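Local coordinates for VESB protease (Vibrio cholerae, PDB 4LK4), which probably acts as a secreted trypsin-like serine endopeptidase of the peptidase S1 family, cleaving peptide bonds outside the cell, at residues S24-V29 and V66-G71. The protein carries 1 engineered substitution. Numbering follows the deposited sequence.
Sequences SIVALV and VDVIIG
Val29 and Asp67 form a hydrogen-bonded pair at one end of an antiparallel ladder, bonded in both directions: Val29 N to Asp67 O and Asp67 N to Val29 O, the latter 2.8 Å. Ala27 and Ile69 make a second such pair, and a hydrogen bond from Gly71 N to Ile25 O closes the other end. Between the two hydrogen-bonded pairs, Val68 CA makes a bent CA-H...O contact with Ala27 O, 3.3 Å.

Val68 sits between two side chains of the facing strand. Its CB meets Val26 CG1 at 3.6 Å and also touches Leu28 CD2. Its CG1, anti to the carbonyl carbon (chi1 -45°), presses on Leu28 CD2 at 3.3 Å, a tight contact between side chains lying side by side. With Ile70 they share the face that also touches Phe40 and Phe45 of the adjacent strand 39-46 and Leu109 of strand 105-109, further round the barrel. On the other face Val29 CG1 meets Ile69 CD1 at 3.9 Å, the two side chains roughly perpendicular, while Asp67 OD2 forms a salt bridge with Arg83.

Joining strand 25-30 to strand 66-70, this ladder closes the N-terminal of the two six-stranded antiparallel barrels characteristic of trypsin-like proteases.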
loop_
_atom_site.group_PDB
_atom_site.type_symbol
_atom_site.label_atom_id
_atom_site.label_comp_id
_atom_site.label_asym_id
_atom_site.label_seq_id
_atom_site.Cartn_x
_atom_site.Cartn_y
_atom_site.Cartn_z
ATOM N N SER A 24 8.264 7.933 -12.563
ATOM C CA SER A 24 7.185 7.303 -11.803
ATOM C C SER A 24 7.371 7.319 -10.285
ATOM O O SER A 24 6.562 6.750 -9.565
ATOM C CB SER A 24 6.974 5.859 -12.293
ATOM O OG SER A 24 6.474 5.809 -13.636
ATOM N N ILE A 25 8.421 7.951 -9.777
ATOM C CA ILE A 25 8.619 8.037 -8.324
ATOM C C ILE A 25 7.519 8.882 -7.689
ATOM O O ILE A 25 6.937 9.758 -8.332
ATOM C CB ILE A 25 9.959 8.699 -7.990
ATOM C CG1 ILE A 25 10.372 8.492 -6.543
ATOM C CG2 ILE A 25 9.881 10.202 -8.228
ATOM C CD1 ILE A 25 10.659 7.058 -6.175
ATOM N N VAL A 26 7.243 8.649 -6.421
ATOM C CA VAL A 26 6.248 9.458 -5.731
ATOM C C VAL A 26 6.708 9.858 -4.332
ATOM O O VAL A 26 7.216 9.019 -3.576
ATOM C CB VAL A 26 4.935 8.678 -5.590
ATOM C CG1 VAL A 26 3.880 9.537 -4.932
ATOM C CG2 VAL A 26 4.491 8.157 -6.951
ATOM N N ALA A 27 6.531 11.138 -4.003
ATOM C CA ALA A 27 6.715 11.613 -2.646
ATOM C C ALA A 27 5.367 11.723 -1.959
ATOM O O ALA A 27 4.405 12.282 -2.496
ATOM C CB ALA A 27 7.397 12.943 -2.651
ATOM N N LEU A 28 5.298 11.175 -0.767
ATOM C CA LEU A 28 4.103 11.294 0.059
ATOM C C LEU A 28 4.311 12.441 1.039
ATOM O O LEU A 28 5.297 12.469 1.787
ATOM C CB LEU A 28 3.830 9.981 0.798
ATOM C CG LEU A 28 3.578 8.778 -0.107
ATOM C CD1 LEU A 28 3.232 7.592 0.772
ATOM C CD2 LEU A 28 2.448 9.041 -1.077
ATOM N N VAL A 29 3.402 13.405 1.022
ATOM C CA VAL A 29 3.622 14.596 1.822
ATOM C C VAL A 29 2.361 14.947 2.555
ATOM O O VAL A 29 1.267 14.675 2.068
ATOM C CB VAL A 29 4.137 15.777 0.983
ATOM C CG1 VAL A 29 5.234 15.297 0.038
ATOM C CG2 VAL A 29 3.044 16.389 0.168
ATOM N N VAL A 66 -3.139 13.451 3.631
ATOM C CA VAL A 66 -2.045 13.031 2.733
ATOM C C VAL A 66 -2.219 13.465 1.290
ATOM O O VAL A 66 -3.284 13.273 0.707
ATOM C CB VAL A 66 -1.854 11.510 2.774
ATOM C CG1 VAL A 66 -0.974 11.019 1.618
ATOM C CG2 VAL A 66 -1.253 11.121 4.120
ATOM N N ASP A 67 -1.152 14.057 0.742
ATOM C CA ASP A 67 -1.009 14.300 -0.686
ATOM C C ASP A 67 0.103 13.422 -1.216
ATOM O O ASP A 67 0.945 12.944 -0.459
ATOM C CB ASP A 67 -0.607 15.741 -0.975
ATOM C CG ASP A 67 -1.689 16.742 -0.643
ATOM O OD1 ASP A 67 -2.881 16.354 -0.680
ATOM O OD2 ASP A 67 -1.338 17.928 -0.340
ATOM N N VAL A 68 0.117 13.241 -2.534
ATOM C CA VAL A 68 1.235 12.628 -3.206
ATOM C C VAL A 68 1.723 13.578 -4.280
ATOM O O VAL A 68 0.964 14.415 -4.786
ATOM C CB VAL A 68 0.873 11.276 -3.848
ATOM C CG1 VAL A 68 0.054 10.448 -2.891
ATOM C CG2 VAL A 68 0.135 11.462 -5.176
ATOM N N ILE A 69 2.996 13.436 -4.611
ATOM C CA ILE A 69 3.626 14.211 -5.702
ATOM C C ILE A 69 4.296 13.230 -6.627
ATOM O O ILE A 69 5.315 12.654 -6.270
ATOM C CB ILE A 69 4.685 15.199 -5.234
ATOM C CG1 ILE A 69 4.098 16.169 -4.224
ATOM C CG2 ILE A 69 5.223 15.985 -6.442
ATOM C CD1 ILE A 69 5.142 17.003 -3.501
ATOM N N ILE A 70 3.674 13.025 -7.781
ATOM C CA ILE A 70 4.103 12.042 -8.772
ATOM C C ILE A 70 5.152 12.711 -9.632
ATOM O O ILE A 70 4.946 13.817 -10.108
ATOM C CB ILE A 70 2.914 11.606 -9.693
ATOM C CG1 ILE A 70 1.777 10.989 -8.857
ATOM C CG2 ILE A 70 3.355 10.598 -10.728
ATOM C CD1 ILE A 70 0.598 10.485 -9.648
ATOM N N GLY A 71 6.269 12.037 -9.847
ATOM C CA GLY A 71 7.361 12.619 -10.665
ATOM C C GLY A 71 8.035 13.735 -9.907
ATOM O O GLY A 71 8.605 14.625 -10.484
#